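PDB 6VJR: vinylacetyl-CoA Delta-isomerase from Nitrosopumilus maritimus SCM1, which binds FAD and a [4Fe-4S] cluster and probably dehydrates 4-hydroxybutyryl-CoA as well as isomerising vinylacetyl-CoA. Local coordinates for residues Ala74-Ala77 with Glu78-Val81; Glu116-Lys120 with His121-Tyr125; Met280-Glu283 with Arg284-Tyr288; Arg455-Ile458 with Gln459-Gln463; Glu486-Glu489 with Tyr490-Val494. One frame throughout, in Å; residues are numbered along the deposited sequence.

Contact 1. Residues Ala74-Ala77 with Glu78-Val81; sequences AESA and EDLV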
# COMPACT_ATOMS: atom_id res chain seq x y z
N ALA A 74 -14.58 -29.12 -18.02
CA ALA A 74 -13.45 -28.63 -18.81
C ALA A 74 -12.55 -29.77 -19.25
O ALA A 74 -12.13 -30.58 -18.43
CB ALA A 74 -12.67 -27.63 -17.99
N GLU A 75 -12.25 -29.81 -20.55
CA GLU A 75 -11.56 -30.92 -21.18
C GLU A 75 -10.12 -30.57 -21.54
O GLU A 75 -9.42 -31.42 -22.06
CB GLU A 75 -12.28 -31.42 -22.44
CG GLU A 75 -13.75 -31.74 -22.23
CD GLU A 75 -14.54 -32.33 -23.39
OE1 GLU A 75 -13.94 -32.56 -24.47
OE2 GLU A 75 -15.78 -32.55 -23.20
N SER A 76 -9.69 -29.34 -21.20
CA SER A 76 -8.41 -28.81 -21.65
C SER A 76 -8.12 -27.55 -20.85
O SER A 76 -9.04 -27.01 -20.27
CB SER A 76 -8.38 -28.49 -23.11
OG SER A 76 -9.28 -27.44 -23.44
N ALA A 77 -6.87 -27.06 -20.90
CA ALA A 77 -6.54 -25.76 -20.30
C ALA A 77 -7.26 -24.65 -21.07
O ALA A 77 -7.78 -23.72 -20.47
CB ALA A 77 -5.06 -25.53 -20.24
N GLU A 78 -7.43 -24.83 -22.39
CA GLU A 78 -8.15 -23.86 -23.20
C GLU A 78 -9.58 -23.68 -22.68
O GLU A 78 -10.09 -22.55 -22.63
CB GLU A 78 -8.21 -24.30 -24.66
CG GLU A 78 -8.88 -23.29 -25.59
CD GLU A 78 -8.90 -23.77 -27.03
OE1 GLU A 78 -9.16 -22.93 -27.91
OE2 GLU A 78 -8.64 -24.98 -27.30
N ASP A 79 -10.23 -24.79 -22.27
CA ASP A 79 -11.57 -24.74 -21.71
C ASP A 79 -11.61 -23.89 -20.43
O ASP A 79 -12.59 -23.19 -20.21
CB ASP A 79 -12.16 -26.12 -21.51
CG ASP A 79 -12.68 -26.83 -22.76
OD1 ASP A 79 -12.66 -26.17 -23.83
OD2 ASP A 79 -13.04 -28.05 -22.68
N LEU A 80 -10.60 -24.01 -19.57
CA LEU A 80 -10.50 -23.18 -18.37
C LEU A 80 -10.35 -21.71 -18.71
O LEU A 80 -10.98 -20.84 -18.11
CB LEU A 80 -9.36 -23.69 -17.54
CG LEU A 80 -9.46 -25.11 -16.98
CD1 LEU A 80 -8.16 -25.51 -16.30
CD2 LEU A 80 -10.66 -25.25 -16.07
N VAL A 81 -9.48 -21.43 -19.65
CA VAL A 81 -9.30 -20.07 -20.13
C VAL A 81 -10.59 -19.48 -20.70
O VAL A 81 -10.94 -18.34 -20.42
CB VAL A 81 -8.16 -19.96 -21.14
CG1 VAL A 81 -8.09 -18.56 -21.72
CG2 VAL A 81 -6.85 -20.34 -20.50
O HOH W 1 -10.27 -27.71 -25.76
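Ser76 and Asp79 meet because their first torsions bring them together. Ser76 OG sits between its own backbone N and carbonyl carbon (chi1 65°), which turns it over the start of the helix. Asp79 CG lies beside its own N (chi1 -78°), which carries the carboxylate back toward the residues before the helix. The evidence for an N-cap is direct: Ser76 OG accepts from Asp79 N at 3.0 Å, three residues on. In the other direction, Asp79 OD2 accepts from Glu75 N at 2.9 Å. That bond is fairly straight (159° at the hydrogen) and reaches the oxygen on its anti side, somewhat out of the carboxylate plane. Since the carboxylate takes the N-H of Glu75 and not that of Ser76, the pair resembles a capping box but does not meet its definition. His72 gives OD2 a second donor, through NE2. Behind the polar atoms, Ala74 CB rests on Leu80 CD2 at 3.7 Å and on Asp79 CB at 3.9 Å, and Leu80 also packs on Tyr288 and Arg291 of helix 278-292. After a weak bond from Leu80 N to Ser76 O, Val81 N donates to Ala77 O at 3.0 Å. With an alanine in place of Asp79, the N-H of Glu75 and His72 NE2 would probably both be left without the acceptor that holds the residues before the helix. Chemically, the N-H of Asp79 is satisfied by a hydroxyl and that of Glu75 by a carboxylate, and the positive end of the helix dipole of 77-94 probably favours the ionised form of Asp79.

Contact 2. Residues Glu116-Lys120 with His121-Tyr125; sequences EIDEK and HGTDY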
# COMPACT_ATOMS: atom_id res chain seq x y z
N GLU A 116 -12.30 -40.23 -7.62
CA GLU A 116 -11.30 -40.65 -6.67
C GLU A 116 -11.94 -41.35 -5.47
O GLU A 116 -11.34 -42.28 -4.97
CB GLU A 116 -10.35 -39.52 -6.29
CG GLU A 116 -9.46 -39.19 -7.49
CD GLU A 116 -8.39 -38.12 -7.31
OE1 GLU A 116 -7.59 -38.33 -6.36
OE2 GLU A 116 -8.32 -37.16 -8.12
N ILE A 117 -13.12 -40.93 -5.02
CA ILE A 117 -13.82 -41.66 -3.98
C ILE A 117 -14.04 -43.10 -4.44
O ILE A 117 -13.76 -44.03 -3.68
CB ILE A 117 -15.16 -41.01 -3.62
CG1 ILE A 117 -14.99 -39.57 -3.14
CG2 ILE A 117 -15.88 -41.87 -2.60
CD1 ILE A 117 -16.28 -38.80 -2.96
N ASP A 118 -14.56 -43.27 -5.67
CA ASP A 118 -14.90 -44.58 -6.21
C ASP A 118 -13.67 -45.46 -6.35
O ASP A 118 -13.74 -46.67 -6.08
CB ASP A 118 -15.60 -44.46 -7.56
CG ASP A 118 -17.00 -43.85 -7.52
OD1 ASP A 118 -17.55 -43.63 -6.39
OD2 ASP A 118 -17.54 -43.59 -8.62
N GLU A 119 -12.56 -44.86 -6.79
CA GLU A 119 -11.28 -45.56 -6.93
C GLU A 119 -10.90 -46.23 -5.60
O GLU A 119 -10.46 -47.36 -5.60
CB GLU A 119 -10.25 -44.58 -7.49
CG GLU A 119 -8.89 -45.15 -7.85
CD GLU A 119 -8.01 -44.03 -8.41
OE1 GLU A 119 -7.97 -42.90 -7.83
OE2 GLU A 119 -7.40 -44.27 -9.45
N LYS A 120 -11.11 -45.54 -4.48
CA LYS A 120 -10.76 -46.09 -3.18
C LYS A 120 -11.84 -47.04 -2.64
O LYS A 120 -11.52 -48.09 -2.09
CB LYS A 120 -10.50 -44.95 -2.19
CG LYS A 120 -10.15 -45.46 -0.81
CD LYS A 120 -9.86 -44.37 0.20
CE LYS A 120 -9.62 -44.97 1.56
NZ LYS A 120 -9.44 -43.88 2.53
N HIS A 121 -13.12 -46.65 -2.78
CA HIS A 121 -14.20 -47.27 -2.03
C HIS A 121 -15.00 -48.29 -2.86
O HIS A 121 -15.76 -49.08 -2.32
CB HIS A 121 -15.09 -46.20 -1.41
CG HIS A 121 -14.48 -45.49 -0.26
ND1 HIS A 121 -14.52 -46.00 1.01
CD2 HIS A 121 -13.78 -44.35 -0.20
CE1 HIS A 121 -13.87 -45.17 1.83
NE2 HIS A 121 -13.42 -44.17 1.12
N GLY A 122 -14.85 -48.27 -4.18
CA GLY A 122 -15.62 -49.19 -4.99
C GLY A 122 -17.09 -48.77 -5.12
O GLY A 122 -17.92 -49.59 -5.48
N THR A 123 -17.37 -47.48 -4.88
CA THR A 123 -18.69 -46.88 -4.98
C THR A 123 -18.95 -46.44 -6.43
O THR A 123 -18.12 -46.65 -7.30
CB THR A 123 -18.76 -45.74 -3.97
OG1 THR A 123 -17.53 -45.03 -4.06
CG2 THR A 123 -18.81 -46.26 -2.54
N ASP A 124 -20.13 -45.87 -6.70
CA ASP A 124 -20.46 -45.44 -8.05
C ASP A 124 -20.98 -44.01 -8.06
O ASP A 124 -21.83 -43.65 -8.87
CB ASP A 124 -21.50 -46.32 -8.72
CG ASP A 124 -22.79 -46.46 -7.94
OD1 ASP A 124 -22.87 -45.83 -6.89
OD2 ASP A 124 -23.66 -47.26 -8.35
N TYR A 125 -20.38 -43.18 -7.20
CA TYR A 125 -20.67 -41.76 -7.18
C TYR A 125 -20.37 -41.08 -8.52
O TYR A 125 -21.09 -40.16 -8.92
CB TYR A 125 -19.94 -41.05 -6.04
CG TYR A 125 -20.21 -41.66 -4.68
CD1 TYR A 125 -21.49 -41.66 -4.13
CD2 TYR A 125 -19.17 -42.12 -3.88
CE1 TYR A 125 -21.75 -42.21 -2.88
CE2 TYR A 125 -19.42 -42.67 -2.63
CZ TYR A 125 -20.71 -42.69 -2.11
OH TYR A 125 -20.94 -43.27 -0.89
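Asp118 OD1 takes two donors from the turn that follows its helix. Thr123 OG1 donates to it at 2.7 Å, arriving on the anti side and 27° out of the carboxylate plane, whereas Tyr125 N, at 3.0 Å, uses the syn lone pair. Two bonds from different directions therefore grip one oxygen. Thr123 brings its hydroxyl into place with OG1 between its backbone N and carbonyl carbon (chi1 43°). Alongside, Ile117 CG2 touches the edge of the Tyr125 ring, 3.5 Å from CD2, with the two side chains crossing at about a right angle. Further round the helix, Lys120 and His121 run side by side. Lys120 CG stands over one imidazole face, 4.2 Å from the ring centroid, in a CH-pi contact, while Ile117 O lies at the ring edge.

The backbone sets these groups in position. His121 N donates to Ile117 O and Gly122 N to Asp118 O, the latter at 2.7 Å, and Gly122 then leaves helical geometry with a positive phi of 76°. This combination fits an alpha-L C-cap with glycine in its usual place. Farther out, Asp118 OD2 accepts from His126 N, Glu276 receives both Lys120 NZ and His121 NE2, and Tyr125 OH bonds to Glu274. The turn thus joins the end of helix 101-121 to the start of helix 125-139, with one carboxylate meeting two amides at the beginning of the second helix. Met271 and His272 of strand 269-272 pack against Ile117 and Tyr125, respectively.

Contact 3. Residues Met280-Glu283 with Arg284-Tyr288; sequences MLVE and RFTCY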
# COMPACT_ATOMS: atom_id res chain seq x y z
N MET A 280 -10.60 -32.80 -0.11
CA MET A 280 -10.32 -32.80 -1.55
C MET A 280 -11.35 -31.97 -2.33
O MET A 280 -11.02 -31.13 -3.19
CB MET A 280 -10.29 -34.22 -2.10
CG MET A 280 -10.05 -34.29 -3.57
SD MET A 280 -10.08 -35.96 -4.27
CE MET A 280 -8.60 -36.69 -3.54
N LEU A 281 -12.63 -32.17 -1.98
CA LEU A 281 -13.70 -31.48 -2.68
C LEU A 281 -13.57 -29.98 -2.41
O LEU A 281 -13.72 -29.18 -3.32
CB LEU A 281 -15.07 -31.99 -2.27
CG LEU A 281 -16.24 -31.28 -2.94
CD1 LEU A 281 -16.16 -31.42 -4.45
CD2 LEU A 281 -17.53 -31.87 -2.37
N VAL A 282 -13.39 -29.59 -1.15
CA VAL A 282 -13.27 -28.16 -0.85
C VAL A 282 -12.08 -27.52 -1.56
O VAL A 282 -12.16 -26.42 -2.11
CB VAL A 282 -13.18 -27.96 0.66
CG1 VAL A 282 -12.90 -26.53 1.05
CG2 VAL A 282 -14.43 -28.45 1.40
N GLU A 283 -10.93 -28.21 -1.51
CA GLU A 283 -9.72 -27.76 -2.17
C GLU A 283 -9.95 -27.53 -3.66
O GLU A 283 -9.55 -26.51 -4.20
CB GLU A 283 -8.58 -28.75 -1.97
CG GLU A 283 -7.26 -28.30 -2.58
CD GLU A 283 -6.06 -29.14 -2.12
OE1 GLU A 283 -4.95 -28.61 -1.92
OE2 GLU A 283 -6.23 -30.34 -1.88
N ARG A 284 -10.55 -28.51 -4.33
CA ARG A 284 -10.74 -28.36 -5.75
C ARG A 284 -11.81 -27.36 -6.15
O ARG A 284 -11.61 -26.62 -7.11
CB ARG A 284 -10.93 -29.74 -6.36
CG ARG A 284 -9.73 -30.65 -6.17
CD ARG A 284 -9.86 -31.92 -6.93
NE ARG A 284 -8.70 -32.75 -6.62
CZ ARG A 284 -8.55 -33.99 -6.96
NH1 ARG A 284 -9.46 -34.55 -7.72
NH2 ARG A 284 -7.48 -34.65 -6.57
N PHE A 285 -12.91 -27.30 -5.40
CA PHE A 285 -13.93 -26.30 -5.64
C PHE A 285 -13.33 -24.91 -5.51
O PHE A 285 -13.49 -24.04 -6.40
CB PHE A 285 -15.12 -26.45 -4.71
CG PHE A 285 -16.04 -25.27 -4.79
CD1 PHE A 285 -16.82 -25.05 -5.90
CD2 PHE A 285 -15.94 -24.26 -3.84
CE1 PHE A 285 -17.65 -23.96 -5.98
CE2 PHE A 285 -16.74 -23.13 -3.92
CZ PHE A 285 -17.58 -22.97 -5.00
N THR A 286 -12.64 -24.69 -4.39
CA THR A 286 -12.02 -23.40 -4.17
C THR A 286 -10.92 -23.09 -5.18
O THR A 286 -10.71 -21.93 -5.52
CB THR A 286 -11.55 -23.17 -2.72
OG1 THR A 286 -10.56 -24.13 -2.35
CG2 THR A 286 -12.73 -23.17 -1.77
N CYS A 287 -10.18 -24.10 -5.63
CA CYS A 287 -9.18 -23.90 -6.66
C CYS A 287 -9.83 -23.27 -7.89
O CYS A 287 -9.33 -22.27 -8.41
CB CYS A 287 -8.56 -25.25 -7.01
SG CYS A 287 -7.26 -25.18 -8.25
N TYR A 288 -10.90 -23.88 -8.41
CA TYR A 288 -11.59 -23.28 -9.54
C TYR A 288 -12.12 -21.90 -9.20
O TYR A 288 -11.98 -20.92 -9.97
CB TYR A 288 -12.75 -24.15 -10.01
CG TYR A 288 -12.39 -25.46 -10.72
CD1 TYR A 288 -11.77 -25.48 -11.95
CD2 TYR A 288 -12.59 -26.67 -10.09
CE1 TYR A 288 -11.45 -26.66 -12.57
CE2 TYR A 288 -12.30 -27.87 -10.70
CZ TYR A 288 -11.65 -27.87 -11.92
OH TYR A 288 -11.35 -29.06 -12.54
O HOH W 2 -6.66 -32.32 -4.54
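One face of the Arg284 guanidinium is covered by Met280 SD, which lies 3.5 Å above the plane and is displaced toward the rim. Arg284 CZ and Arg284 NH2 are both 3.7 Å from Met280 SD. At the edge, in the plane, a water accepts from Arg284 NE at 2.9 Å and passes a weak bond on to Glu283 OE2; Glu283 OE1 is held by Gln457 and Arg460 of helix 451-461. The guanidinium is thus met in two ways, by a polarisable sulfur over its face and by an oxygen along its rim. The two side chains run side by side in the same direction. Arg284 is extended as far as NE, whereas Met280 bends at its last torsion (chi3 -68°), bringing its methyl CE to 3.8 Å from Arg284 NH2. Beyond the segments, Arg284 NH1 pairs with Glu116 and Ser112 of helix 101-121, so its charge is answered there, and the methionine contributes packing.

The spacing of four residues is set by regular helical bonds, of which Arg284 N to Met280 O is 2.9 Å long and 163° at the hydrogen. Thr286 N donates to Val282 O, and Thr286 OG1 also lies 2.8 Å from Val282 O. Facing another way, the Phe285 ring meets that of His289 with nearly parallel planes and is near Met147 and the flavin. A methionine over an arginine one turn later is an i to i+4 pair of an alpha helix. Here the helix is 278-292, in the part of the chain related to the acyl-CoA dehydrogenases, and it supplies the iron ligand His289.

Contact 4. Residues Arg455-Ile458 with Gln459-Gln463; sequences RIQI and QRQMQ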
# COMPACT_ATOMS: atom_id res chain seq x y z
N ARG A 455 -4.16 -17.51 2.38
CA ARG A 455 -2.83 -17.49 2.95
C ARG A 455 -2.40 -18.88 3.42
O ARG A 455 -1.27 -19.28 3.17
CB ARG A 455 -2.74 -16.41 4.02
CG ARG A 455 -3.06 -15.02 3.47
CD ARG A 455 -2.80 -13.91 4.51
NE ARG A 455 -1.38 -13.55 4.59
CZ ARG A 455 -0.72 -12.71 3.79
NH1 ARG A 455 -1.32 -12.21 2.73
NH2 ARG A 455 0.54 -12.43 4.06
N ILE A 456 -3.32 -19.61 4.04
CA ILE A 456 -3.00 -20.96 4.48
C ILE A 456 -2.72 -21.86 3.26
O ILE A 456 -1.78 -22.66 3.28
CB ILE A 456 -4.13 -21.51 5.36
CG1 ILE A 456 -4.23 -20.72 6.67
CG2 ILE A 456 -3.94 -23.00 5.62
CD1 ILE A 456 -5.50 -20.98 7.44
N GLN A 457 -3.46 -21.68 2.16
CA GLN A 457 -3.24 -22.53 1.00
C GLN A 457 -1.94 -22.15 0.26
O GLN A 457 -1.26 -23.02 -0.28
CB GLN A 457 -4.43 -22.45 0.05
CG GLN A 457 -4.42 -23.44 -1.08
CD GLN A 457 -4.59 -24.90 -0.68
OE1 GLN A 457 -4.73 -25.29 0.51
NE2 GLN A 457 -4.56 -25.70 -1.75
N ILE A 458 -1.58 -20.85 0.25
CA ILE A 458 -0.28 -20.46 -0.28
C ILE A 458 0.81 -21.12 0.56
O ILE A 458 1.78 -21.66 0.03
CB ILE A 458 -0.15 -18.95 -0.32
CG1 ILE A 458 -1.12 -18.35 -1.39
CG2 ILE A 458 1.29 -18.55 -0.59
CD1 ILE A 458 -1.28 -16.83 -1.28
N GLN A 459 0.70 -21.03 1.89
CA GLN A 459 1.66 -21.63 2.81
C GLN A 459 1.90 -23.10 2.50
O GLN A 459 3.04 -23.54 2.52
CB GLN A 459 1.24 -21.39 4.25
CG GLN A 459 2.22 -21.87 5.30
CD GLN A 459 1.80 -21.43 6.68
OE1 GLN A 459 2.44 -20.60 7.31
NE2 GLN A 459 0.65 -21.84 7.13
N ARG A 460 0.82 -23.85 2.23
CA ARG A 460 0.90 -25.26 1.94
C ARG A 460 1.72 -25.56 0.69
O ARG A 460 2.27 -26.66 0.58
CB ARG A 460 -0.49 -25.89 1.87
CG ARG A 460 -1.14 -25.99 3.24
CD ARG A 460 -2.53 -26.59 3.15
NE ARG A 460 -2.39 -27.98 2.71
CZ ARG A 460 -2.95 -28.59 1.67
NH1 ARG A 460 -2.74 -29.89 1.50
NH2 ARG A 460 -3.70 -27.93 0.79
N GLN A 461 1.74 -24.64 -0.27
CA GLN A 461 2.33 -24.90 -1.56
C GLN A 461 3.60 -24.12 -1.89
O GLN A 461 4.14 -24.28 -2.98
CB GLN A 461 1.28 -24.48 -2.61
CG GLN A 461 0.01 -25.33 -2.61
CD GLN A 461 -0.94 -24.82 -3.66
OE1 GLN A 461 -0.91 -25.20 -4.85
NE2 GLN A 461 -1.73 -23.84 -3.26
N MET A 462 4.08 -23.26 -0.98
CA MET A 462 5.10 -22.27 -1.27
C MET A 462 6.54 -22.79 -1.21
O MET A 462 7.48 -22.01 -1.44
CB MET A 462 4.90 -21.05 -0.36
CG MET A 462 5.29 -21.24 1.06
SD MET A 462 4.90 -19.70 1.92
CE MET A 462 5.32 -20.30 3.56
N GLN A 463 6.74 -24.09 -0.93
CA GLN A 463 8.04 -24.77 -1.06
C GLN A 463 9.18 -24.00 -0.39
O GLN A 463 10.23 -23.74 -0.97
CB GLN A 463 8.32 -25.02 -2.54
CG GLN A 463 7.35 -26.03 -3.12
CD GLN A 463 7.63 -26.40 -4.56
OE1 GLN A 463 6.96 -25.91 -5.48
NE2 GLN A 463 8.65 -27.21 -4.76
O HOH W 3 -0.63 -24.05 5.55
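Arg455 O accepts from Gln459 N at 2.9 Å, while the arginine's own side chain reaches away to Asp324 and Glu328 of the second subunit. At Ile456 the carbonyl oxygen has two donors: Arg460 N at 3.0 Å and a water at 2.9 Å. That water accepts in turn from Gln459 NE2, so the Gln459 amide is bridged back to the backbone. Gln457 carries most of the side-chain contact. Its chain bends at CG (chi2 68°), and this turns OE1 toward Arg460 NH2, which donates over 2.8 Å. The oxygen lies almost in the guanidinium plane, whereas the donor is tilted from the plane of the amide, the two flat groups being inclined at 42°. Gln457 O is used as well: Gln461 NE2 donates to it at 3.1 Å from above the carbonyl plane, 59° out of it, alongside a weak bond from Gln461 N. The next carbonyl, Ile458 O, accepts from Gln461 N at 3.0 Å, an i to i+3 bond. Glu283 receives both Gln457 NE2 and Arg460 NH2, and Asp359 receives Gln457 NE2 too. Were Gln457 an alanine, Arg460 would probably lose the acceptor that helps fix the turn of its guanidinium, and Glu283 and Asp359 would each lose the amide donor this glutamine supplies. An i to i+3 side-chain pair and a glutamine amide donating to a main-chain oxygen one turn earlier thus mark the last turns of helix 451-461, whose Ile456 side chain is about 7 Å from a bound FAD.

Contact 5. Residues Glu486-Glu489 with Tyr490-Val494; sequences ESSE and YFKRV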
# COMPACT_ATOMS: atom_id res chain seq x y z
N GLU A 486 7.56 -31.38 2.04
CA GLU A 486 6.52 -30.42 1.73
C GLU A 486 5.96 -30.80 0.36
O GLU A 486 6.62 -31.49 -0.41
CB GLU A 486 7.07 -29.00 1.67
CG GLU A 486 8.19 -28.81 0.64
CD GLU A 486 9.10 -27.59 0.78
OE1 GLU A 486 9.07 -26.95 1.89
OE2 GLU A 486 9.87 -27.24 -0.19
N SER A 487 4.77 -30.27 0.06
CA SER A 487 4.23 -30.38 -1.27
C SER A 487 5.16 -29.70 -2.26
O SER A 487 5.50 -28.55 -2.06
CB SER A 487 2.87 -29.81 -1.39
OG SER A 487 2.45 -29.99 -2.74
N SER A 488 5.54 -30.42 -3.34
CA SER A 488 6.46 -29.87 -4.32
C SER A 488 5.79 -29.67 -5.67
O SER A 488 6.47 -29.42 -6.67
CB SER A 488 7.67 -30.74 -4.46
OG SER A 488 7.32 -31.99 -4.99
N GLU A 489 4.46 -29.68 -5.70
CA GLU A 489 3.74 -29.74 -6.96
C GLU A 489 3.85 -28.43 -7.74
O GLU A 489 3.90 -28.45 -8.95
CB GLU A 489 2.29 -30.16 -6.73
CG GLU A 489 2.18 -31.60 -6.25
CD GLU A 489 3.09 -32.60 -6.98
OE1 GLU A 489 4.07 -33.12 -6.34
OE2 GLU A 489 2.85 -32.86 -8.19
N TYR A 490 3.98 -27.29 -7.06
CA TYR A 490 3.87 -26.02 -7.80
C TYR A 490 5.04 -25.86 -8.76
O TYR A 490 4.86 -25.50 -9.94
CB TYR A 490 3.77 -24.80 -6.89
CG TYR A 490 3.66 -23.46 -7.64
CD1 TYR A 490 2.71 -23.23 -8.62
CD2 TYR A 490 4.53 -22.41 -7.37
CE1 TYR A 490 2.64 -22.01 -9.31
CE2 TYR A 490 4.45 -21.19 -8.04
CZ TYR A 490 3.48 -20.97 -9.00
OH TYR A 490 3.35 -19.79 -9.71
N PHE A 491 6.28 -26.05 -8.26
CA PHE A 491 7.45 -25.92 -9.13
C PHE A 491 7.49 -26.99 -10.21
O PHE A 491 8.05 -26.75 -11.30
CB PHE A 491 8.76 -25.74 -8.38
CG PHE A 491 8.95 -24.35 -7.81
CD1 PHE A 491 8.48 -23.23 -8.46
CD2 PHE A 491 9.60 -24.16 -6.61
CE1 PHE A 491 8.66 -21.95 -7.90
CE2 PHE A 491 9.79 -22.88 -6.09
CZ PHE A 491 9.27 -21.79 -6.72
N LYS A 492 6.87 -28.14 -9.97
CA LYS A 492 6.71 -29.10 -11.05
C LYS A 492 5.87 -28.54 -12.18
O LYS A 492 6.18 -28.79 -13.32
CB LYS A 492 6.17 -30.42 -10.51
CG LYS A 492 7.17 -31.13 -9.65
CD LYS A 492 6.59 -32.41 -9.08
CE LYS A 492 7.44 -33.04 -8.06
NZ LYS A 492 6.62 -34.09 -7.45
N ARG A 493 4.80 -27.80 -11.88
CA ARG A 493 3.99 -27.16 -12.90
C ARG A 493 4.76 -26.00 -13.55
O ARG A 493 4.76 -25.81 -14.79
CB ARG A 493 2.64 -26.74 -12.33
CG ARG A 493 1.71 -27.84 -11.83
CD ARG A 493 0.33 -27.29 -11.52
NE ARG A 493 0.27 -26.33 -10.41
CZ ARG A 493 0.13 -26.61 -9.10
NH1 ARG A 493 0.11 -27.87 -8.69
NH2 ARG A 493 -0.03 -25.63 -8.20
N VAL A 494 5.41 -25.19 -12.72
CA VAL A 494 6.09 -24.01 -13.23
C VAL A 494 7.16 -24.38 -14.25
O VAL A 494 7.27 -23.73 -15.30
CB VAL A 494 6.68 -23.18 -12.07
CG1 VAL A 494 7.71 -22.15 -12.55
CG2 VAL A 494 5.58 -22.51 -11.26
O HOH W 4 3.75 -26.85 -4.11
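Glu489 and Lys492 form the ionic part, a salt bridge in which Lys492 NZ donates to Glu489 OE1 at 2.9 Å. The ammonium comes on the syn side of the oxygen, 21° out of the carboxylate plane. Glu489 reaches it by folding at its second torsion (chi2 -42°), bringing the carboxylate across a lysine chain that is extended beyond CG.

Among the hydrogen bonds, Arg493 N donates to Glu489 O at 3.1 Å, with 152° at the hydrogen. A water takes the N-H of Tyr490 at 3.0 Å and returns a weak bond to Ser487 O. This is the first turn of helix 489-494: an i to i+3 ion pair lies at its amino end, where the negative Glu489 is probably favoured by the helix dipole.

The packing across the contact is carried by Arg493. Its NH1 approaches Glu489 CB at 3.7 Å, and Glu489 O lies over a face of the guanidinium, whose NE is paired with Asp358. Tyr490 turns instead to the second subunit, where its hydroxyl bonds to Glu334; within the helix, Val494 CG2 sits 3.4 Å above one face of the Tyr490 ring, displaced toward the rim.

In the fold
From the N terminus, contact 1 opens helix 77-94, contact 2 closes helix 101-121 and leads into 125-139, contact 3 lies within helix 278-292, contact 4 near the end of helix 451-461, and contact 5 starts helix 489-494. Each joins adjoining segments, so all five stand in series: none encloses or crosses another, and none closes a long loop. The distant connections are made between contacts. Leu80 packs on Tyr288, joining contacts 1 and 3. Glu116 pairs with Arg284, Glu283 with Gln457 and Arg460, and Gln463 OE1 accepts from Phe491 N, giving a chain from contact 2 through 3 and 4 to 5. Contacts 4 and 5 also meet the second subunit.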